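Local coordinates for protein OBCA, Oxalate Biosynthetic Component A (Burkholderia glumae, PDB 4NNB) that belongs to a TIM-barrel enzyme family and carries a barrel domain that holds a magnesium ion and an oxaloacetate ion, at residues P205-T209 with A260-V265; T212-R217 with R268-L274. All coordinates share one frame. Residues are numbered along the deposited sequence.

Interaction 1. Residues P205-T209 with A260-V265; sequences PEAIT and AIVPMV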
ATOM      1  N   PRO A 205       9.144   9.308 -10.811  1.00 29.38           N
ATOM      2  CA  PRO A 205      10.170   8.393 -11.326  1.00 28.60           C
ATOM      3  C   PRO A 205      11.411   8.331 -10.440  1.00 29.51           C
ATOM      4  O   PRO A 205      11.951   7.236 -10.219  1.00 28.28           O
ATOM      5  CB  PRO A 205      10.517   9.000 -12.686  1.00 33.31           C
ATOM      6  CG  PRO A 205       9.222   9.638 -13.139  1.00 32.10           C
ATOM      7  CD  PRO A 205       8.592  10.182 -11.869  1.00 30.08           C
ATOM      8  N   GLU A 206      11.848   9.481  -9.927  1.00 30.02           N
ATOM      9  CA  GLU A 206      13.055   9.540  -9.096  1.00 29.07           C
ATOM     10  C   GLU A 206      12.866   8.789  -7.788  1.00 24.76           C
ATOM     11  O   GLU A 206      13.706   7.979  -7.395  1.00 29.06           O
ATOM     12  CB  GLU A 206      13.425  10.992  -8.784  1.00 33.50           C
ATOM     13  CG  GLU A 206      14.923  11.241  -8.707  1.00 46.70           C
ATOM     14  CD  GLU A 206      15.545  11.431 -10.076  1.00 46.95           C
ATOM     15  OE1 GLU A 206      14.803  11.747 -11.034  1.00 53.41           O
ATOM     16  OE2 GLU A 206      16.775  11.262 -10.197  1.00 48.21           O
ATOM     17  N   ALA A 207      11.757   9.067  -7.121  1.00 25.89           N
ATOM     18  CA  ALA A 207      11.449   8.438  -5.839  1.00 25.97           C
ATOM     19  C   ALA A 207      11.168   6.941  -6.009  1.00 28.15           C
ATOM     20  O   ALA A 207      11.604   6.121  -5.194  1.00 23.35           O
ATOM     21  CB  ALA A 207      10.267   9.153  -5.170  1.00 25.40           C
ATOM     22  N   ILE A 208      10.434   6.587  -7.065  1.00 26.45           N
ATOM     23  CA  ILE A 208      10.146   5.183  -7.338  1.00 25.52           C
ATOM     24  C   ILE A 208      11.437   4.409  -7.592  1.00 26.92           C
ATOM     25  O   ILE A 208      11.624   3.300  -7.077  1.00 26.30           O
ATOM     26  CB  ILE A 208       9.151   5.043  -8.520  1.00 26.43           C
ATOM     27  CG1 ILE A 208       7.753   5.457  -8.058  1.00 24.15           C
ATOM     28  CG2 ILE A 208       9.150   3.621  -9.091  1.00 23.44           C
ATOM     29  CD1 ILE A 208       6.719   5.587  -9.202  1.00 24.88           C
ATOM     30  N   THR A 209      12.336   5.001  -8.375  1.00 27.63           N
ATOM     31  CA  THR A 209      13.636   4.383  -8.625  1.00 26.81           C
ATOM     32  C   THR A 209      14.397   4.161  -7.318  1.00 24.14           C
ATOM     33  O   THR A 209      14.917   3.073  -7.072  1.00 24.15           O
ATOM     34  CB  THR A 209      14.502   5.242  -9.578  1.00 31.58           C
ATOM     35  OG1 THR A 209      13.866   5.321 -10.858  1.00 31.83           O
ATOM     36  CG2 THR A 209      15.883   4.629  -9.755  1.00 29.80           C
ATOM     37  N   ALA A 260      11.407   6.452 -17.974  1.00 28.12           N
ATOM     38  CA  ALA A 260      12.432   6.943 -17.058  1.00 32.31           C
ATOM     39  C   ALA A 260      12.821   5.861 -16.046  1.00 29.60           C
ATOM     40  O   ALA A 260      14.008   5.564 -15.865  1.00 28.93           O
ATOM     41  CB  ALA A 260      11.945   8.199 -16.347  1.00 30.34           C
ATOM     42  N   ILE A 261      11.821   5.251 -15.409  1.00 28.41           N
ATOM     43  CA  ILE A 261      12.078   4.282 -14.338  1.00 29.90           C
ATOM     44  C   ILE A 261      12.880   3.060 -14.777  1.00 27.44           C
ATOM     45  O   ILE A 261      13.853   2.688 -14.115  1.00 27.54           O
ATOM     46  CB  ILE A 261      10.767   3.831 -13.635  1.00 27.60           C
ATOM     47  CG1 ILE A 261      10.128   5.019 -12.919  1.00 23.41           C
ATOM     48  CG2 ILE A 261      11.034   2.699 -12.659  1.00 24.59           C
ATOM     49  CD1 ILE A 261       8.622   4.883 -12.671  1.00 26.43           C
ATOM     50  N   VAL A 262      12.474   2.425 -15.872  1.00 24.65           N
ATOM     51  CA  VAL A 262      13.130   1.192 -16.292  1.00 25.41           C
ATOM     52  C   VAL A 262      14.656   1.340 -16.457  1.00 27.85           C
ATOM     53  O   VAL A 262      15.406   0.585 -15.838  1.00 25.47           O
ATOM     54  CB  VAL A 262      12.461   0.544 -17.535  1.00 28.04           C
ATOM     55  CG1 VAL A 262      13.288  -0.623 -18.030  1.00 28.39           C
ATOM     56  CG2 VAL A 262      11.022   0.097 -17.191  1.00 27.36           C
ATOM     57  N   PRO A 263      15.123   2.321 -17.255  1.00 30.62           N
ATOM     58  CA  PRO A 263      16.588   2.425 -17.356  1.00 28.88           C
ATOM     59  C   PRO A 263      17.258   3.025 -16.109  1.00 27.67           C
ATOM     60  O   PRO A 263      18.422   2.706 -15.858  1.00 29.80           O
ATOM     61  CB  PRO A 263      16.791   3.350 -18.560  1.00 33.99           C
ATOM     62  CG  PRO A 263      15.568   4.189 -18.590  1.00 33.46           C
ATOM     63  CD  PRO A 263      14.448   3.268 -18.160  1.00 30.14           C
ATOM     64  N   MET A 264      16.562   3.859 -15.340  1.00 29.16           N
ATOM     65  CA  MET A 264      17.187   4.422 -14.141  1.00 34.05           C
ATOM     66  C   MET A 264      17.451   3.319 -13.121  1.00 31.44           C
ATOM     67  O   MET A 264      18.529   3.255 -12.523  1.00 27.80           O
ATOM     68  CB  MET A 264      16.369   5.580 -13.552  1.00 31.54           C
ATOM     69  CG  MET A 264      16.412   6.840 -14.421  1.00 33.33           C
ATOM     70  SD  MET A 264      15.611   8.282 -13.692  1.00 46.31           S
ATOM     71  CE  MET A 264      14.144   7.544 -13.043  1.00 35.30           C
ATOM     72  N   VAL A 265      16.488   2.419 -12.961  1.00 24.87           N
ATOM     73  CA  VAL A 265      16.678   1.261 -12.088  1.00 30.44           C
ATOM     74  C   VAL A 265      17.799   0.369 -12.598  1.00 32.24           C
ATOM     75  O   VAL A 265      18.708  -0.003 -11.846  1.00 29.66           O
ATOM     76  CB  VAL A 265      15.370   0.429 -11.949  1.00 27.30           C
ATOM     77  CG1 VAL A 265      15.646  -0.911 -11.290  1.00 26.23           C
ATOM     78  CG2 VAL A 265      14.359   1.198 -11.141  1.00 22.87           C
TER
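Two helices of the TIM-barrel shell pack side by side here. The axes of 205-209 and 260-265 approach to 9.3 Å and run in roughly the same direction, with a signed crossing angle of -41°. The register pairs Pro205 with Ile261 and Thr209 with Val265, one helical turn further along. Helix 255-268 is kinked at Pro263, whose nitrogen has no hydrogen to give to the turn before. The contact is apolar at its centre. Pro205 CB lies 4.0 Å from both Ala260 CB and Ile261 CG1. Ile208 CG2 meets Ile261 CD1 at 3.8 Å. Both isoleucines also touch Leu225 on strand 222-229, so this side of the contact rests on the barrel wall. At the next turn Thr209 CG2 lies 4.0 Å from Val265 CG2. Met264 reaches across from the more open side, and its CE is 3.9 Å from Pro205 CB. Thr209 keeps its polar group within its own helix. With chi1 in the m well, its OG1 donates a hydrogen bond of 2.8 Å to Pro205 O. That hydroxyl still faces the neighbouring helix, and Met264 CE sits against it, 3.1 Å from Thr209 OG1.

Interaction 2. Residues T212-R217 with R268-L274; sequences TIRSMR and REPAAIL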
ATOM      1  N   THR A 212      12.790   1.414  -5.181  1.00 25.62           N
ATOM      2  CA  THR A 212      13.022   0.123  -5.826  1.00 22.31           C
ATOM      3  C   THR A 212      14.418  -0.411  -5.489  1.00 26.39           C
ATOM      4  O   THR A 212      14.586  -1.567  -5.091  1.00 24.30           O
ATOM      5  CB  THR A 212      12.877   0.240  -7.375  1.00 22.41           C
ATOM      6  OG1 THR A 212      11.521   0.588  -7.692  1.00 24.20           O
ATOM      7  CG2 THR A 212      13.226  -1.068  -8.058  1.00 23.14           C
ATOM      8  N   ILE A 213      15.421   0.432  -5.675  1.00 25.00           N
ATOM      9  CA  ILE A 213      16.798   0.044  -5.379  1.00 27.36           C
ATOM     10  C   ILE A 213      17.015  -0.258  -3.893  1.00 25.38           C
ATOM     11  O   ILE A 213      17.607  -1.286  -3.549  1.00 27.07           O
ATOM     12  CB  ILE A 213      17.768   1.112  -5.878  1.00 27.62           C
ATOM     13  CG1 ILE A 213      17.813   1.052  -7.404  1.00 30.00           C
ATOM     14  CG2 ILE A 213      19.176   0.868  -5.312  1.00 32.25           C
ATOM     15  CD1 ILE A 213      18.108   2.356  -8.022  1.00 35.09           C
ATOM     16  N   ARG A 214      16.521   0.610  -3.017  1.00 23.92           N
ATOM     17  CA  ARG A 214      16.605   0.331  -1.584  1.00 29.38           C
ATOM     18  C   ARG A 214      15.896  -0.959  -1.200  1.00 28.36           C
ATOM     19  O   ARG A 214      16.410  -1.727  -0.391  1.00 24.67           O
ATOM     20  CB  ARG A 214      16.049   1.494  -0.758  1.00 29.18           C
ATOM     21  CG  ARG A 214      16.830   2.780  -0.926  1.00 34.68           C
ATOM     22  CD  ARG A 214      16.887   3.516   0.384  1.00 46.82           C
ATOM     23  NE  ARG A 214      17.373   2.649   1.454  1.00 45.92           N
ATOM     24  CZ  ARG A 214      17.300   2.947   2.744  1.00 44.05           C
ATOM     25  NH1 ARG A 214      17.753   2.095   3.649  1.00 49.10           N
ATOM     26  NH2 ARG A 214      16.763   4.096   3.130  1.00 49.46           N
ATOM     27  N   SER A 215      14.715  -1.199  -1.766  1.00 24.55           N
ATOM     28  CA  SER A 215      13.983  -2.431  -1.472  1.00 24.38           C
ATOM     29  C   SER A 215      14.746  -3.682  -1.898  1.00 22.32           C
ATOM     30  O   SER A 215      14.789  -4.683  -1.164  1.00 25.27           O
ATOM     31  CB  SER A 215      12.591  -2.406  -2.123  1.00 25.14           C
ATOM     32  OG  SER A 215      11.744  -1.521  -1.412  1.00 25.33           O
ATOM     33  N   MET A 216      15.338  -3.636  -3.085  1.00 24.64           N
ATOM     34  CA  MET A 216      16.158  -4.749  -3.558  1.00 26.68           C
ATOM     35  C   MET A 216      17.365  -4.972  -2.643  1.00 26.74           C
ATOM     36  O   MET A 216      17.728  -6.109  -2.339  1.00 30.26           O
ATOM     37  CB  MET A 216      16.673  -4.472  -4.963  1.00 29.89           C
ATOM     38  CG  MET A 216      15.685  -4.755  -6.073  1.00 35.49           C
ATOM     39  SD  MET A 216      16.572  -4.412  -7.586  1.00 42.13           S
ATOM     40  CE  MET A 216      17.789  -5.714  -7.557  1.00 26.49           C
ATOM     41  N   ARG A 217      17.972  -3.884  -2.188  1.00 27.68           N
ATOM     42  CA  ARG A 217      19.159  -4.013  -1.347  1.00 31.82           C
ATOM     43  C   ARG A 217      18.826  -4.489   0.061  1.00 30.96           C
ATOM     44  O   ARG A 217      19.673  -5.051   0.741  1.00 33.50           O
ATOM     45  CB  ARG A 217      19.960  -2.709  -1.370  1.00 32.48           C
ATOM     46  CG  ARG A 217      20.576  -2.499  -2.734  1.00 27.94           C
ATOM     47  CD  ARG A 217      21.242  -1.162  -2.905  1.00 32.45           C
ATOM     48  NE  ARG A 217      21.857  -1.082  -4.228  1.00 33.45           N
ATOM     49  CZ  ARG A 217      22.438   0.000  -4.734  1.00 30.27           C
ATOM     50  NH1 ARG A 217      22.490   1.122  -4.039  1.00 33.21           N
ATOM     51  NH2 ARG A 217      22.959  -0.045  -5.948  1.00 30.44           N
ATOM     52  N   ARG A 268      21.527   1.155 -12.079  1.00 32.19           N
ATOM     53  CA  ARG A 268      22.082   0.949 -10.750  1.00 35.56           C
ATOM     54  C   ARG A 268      22.039  -0.516 -10.333  1.00 35.51           C
ATOM     55  O   ARG A 268      22.981  -1.023  -9.718  1.00 30.97           O
ATOM     56  CB  ARG A 268      21.374   1.855  -9.736  1.00 34.65           C
ATOM     57  CG  ARG A 268      21.487   3.333 -10.107  1.00 34.71           C
ATOM     58  CD  ARG A 268      20.729   4.239  -9.145  1.00 36.58           C
ATOM     59  NE  ARG A 268      21.113   4.028  -7.745  1.00 37.09           N
ATOM     60  CZ  ARG A 268      20.443   4.502  -6.691  1.00 41.53           C
ATOM     61  NH1 ARG A 268      19.343   5.221  -6.855  1.00 38.43           N
ATOM     62  NH2 ARG A 268      20.875   4.254  -5.463  1.00 42.69           N
ATOM     63  N   GLU A 269      20.955  -1.199 -10.679  1.00 31.12           N
ATOM     64  CA  GLU A 269      20.837  -2.621 -10.397  1.00 29.83           C
ATOM     65  C   GLU A 269      20.343  -3.339 -11.643  1.00 32.56           C
ATOM     66  O   GLU A 269      19.131  -3.488 -11.835  1.00 31.39           O
ATOM     67  CB  GLU A 269      19.857  -2.860  -9.246  1.00 32.20           C
ATOM     68  CG  GLU A 269      20.363  -2.434  -7.872  1.00 33.98           C
ATOM     69  CD  GLU A 269      21.354  -3.420  -7.270  1.00 30.92           C
ATOM     70  OE1 GLU A 269      21.485  -4.550  -7.794  1.00 33.24           O
ATOM     71  OE2 GLU A 269      21.985  -3.069  -6.254  1.00 35.60           O
ATOM     72  N   PRO A 270      21.272  -3.785 -12.499  1.00 32.77           N
ATOM     73  CA  PRO A 270      20.869  -4.437 -13.756  1.00 30.21           C
ATOM     74  C   PRO A 270      20.195  -5.787 -13.551  1.00 31.75           C
ATOM     75  O   PRO A 270      19.567  -6.300 -14.481  1.00 29.67           O
ATOM     76  CB  PRO A 270      22.194  -4.618 -14.509  1.00 29.10           C
ATOM     77  CG  PRO A 270      23.273  -4.458 -13.477  1.00 29.38           C
ATOM     78  CD  PRO A 270      22.723  -3.518 -12.446  1.00 25.28           C
ATOM     79  N   ALA A 271      20.320  -6.357 -12.357  1.00 28.24           N
ATOM     80  CA  ALA A 271      19.658  -7.626 -12.051  1.00 31.90           C
ATOM     81  C   ALA A 271      18.185  -7.449 -11.682  1.00 25.79           C
ATOM     82  O   ALA A 271      17.469  -8.439 -11.537  1.00 27.93           O
ATOM     83  CB  ALA A 271      20.365  -8.326 -10.913  1.00 30.30           C
ATOM     84  N   ALA A 272      17.761  -6.205 -11.477  1.00 26.80           N
ATOM     85  CA  ALA A 272      16.410  -5.934 -10.979  1.00 31.61           C
ATOM     86  C   ALA A 272      15.372  -6.639 -11.823  1.00 27.91           C
ATOM     87  O   ALA A 272      15.403  -6.569 -13.061  1.00 26.66           O
ATOM     88  CB  ALA A 272      16.131  -4.458 -10.961  1.00 26.21           C
ATOM     89  N   ILE A 273      14.458  -7.327 -11.149  1.00 25.55           N
ATOM     90  CA  ILE A 273      13.331  -7.960 -11.824  1.00 24.74           C
ATOM     91  C   ILE A 273      12.106  -7.083 -11.637  1.00 26.55           C
ATOM     92  O   ILE A 273      11.544  -7.000 -10.538  1.00 24.43           O
ATOM     93  CB  ILE A 273      13.053  -9.349 -11.250  1.00 26.94           C
ATOM     94  CG1 ILE A 273      14.309 -10.216 -11.369  1.00 26.22           C
ATOM     95  CG2 ILE A 273      11.868 -10.000 -11.980  1.00 22.96           C
ATOM     96  CD1 ILE A 273      14.199 -11.538 -10.665  1.00 28.11           C
ATOM     97  N   LEU A 274      11.713  -6.401 -12.704  1.00 23.67           N
ATOM     98  CA  LEU A 274      10.590  -5.483 -12.624  1.00 25.51           C
ATOM     99  C   LEU A 274       9.281  -6.175 -13.008  1.00 22.42           C
ATOM    100  O   LEU A 274       9.191  -6.863 -14.036  1.00 22.29           O
ATOM    101  CB  LEU A 274      10.845  -4.248 -13.490  1.00 25.82           C
ATOM    102  CG  LEU A 274      12.022  -3.350 -13.072  1.00 30.69           C
ATOM    103  CD1 LEU A 274      11.942  -2.014 -13.808  1.00 30.58           C
ATOM    104  CD2 LEU A 274      12.092  -3.133 -11.549  1.00 26.58           C
TER
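The C-terminal end of helix 205-217 meets the turn that leads from helix 255-268 into strand 273-276. A type I beta turn from Glu269 to Ala272 closes with a hydrogen bond of 3.1 Å from Ala272 N to Glu269 O. Arg217 is extended, with chi2, chi3 and chi4 all near 180°, so its end reaches back to the turn although its CA-to-CB bond points sideways. Glu269 is folded, with chi1 and chi2 both m, and so presents OE2 to the edge of the Arg217 guanidinium in a salt bridge. Arg217 NE gives Glu269 OE2 a hydrogen bond of 2.8 Å, and Arg217 NH2 gives the same oxygen a longer one of 3.2 Å. Arg268 NH2 comes within 3.8 Å of Arg217 NH1, a like-charge approach. Arg268 NH1 also forms a salt bridge with Glu210 OE1 of helix 205-217. Ile213 CD1 lies over one face of the Arg268 guanidinium, 3.3 Å from Arg268 NH1. Met216, with chi1 m, chi2 t and chi3 p, turns its sulfur to the turn: Met216 SD is 3.4 Å from Ala272 CB, and Met216 CE is 3.9 Å from Glu269 OE1. Deeper in, Thr212 CG2 meets Leu274 CD2 at 4.2 Å, while the Thr212 hydroxyl is hydrogen-bonded to Ile208 O. Strand 273-276 runs parallel to strand 222-229. A shell helix packed against the loop that enters the next parallel strand is typical of the beta/alpha repeats of a TIM barrel.

From the N terminus, helix 205-217 comes first and supplies one side of both contacts. The chain then forms strand 222-229 and further short strands before entering helix 255-268. Interaction 1 closes this loop, with 50 residues between its segments. Interaction 2 closes one of the same length when the chain leaves that helix for strand 273-276. The two loops cross, because their segments alternate along the chain. The centres of interactions 1 and 2 lie about 10 Å apart. Val265 joins them: its CG1 lies 3.6 Å from Ala272 CB and its CG2 4.0 Å from Thr212 CG2. Together they tie two neighbouring shell helices to the start of a barrel strand.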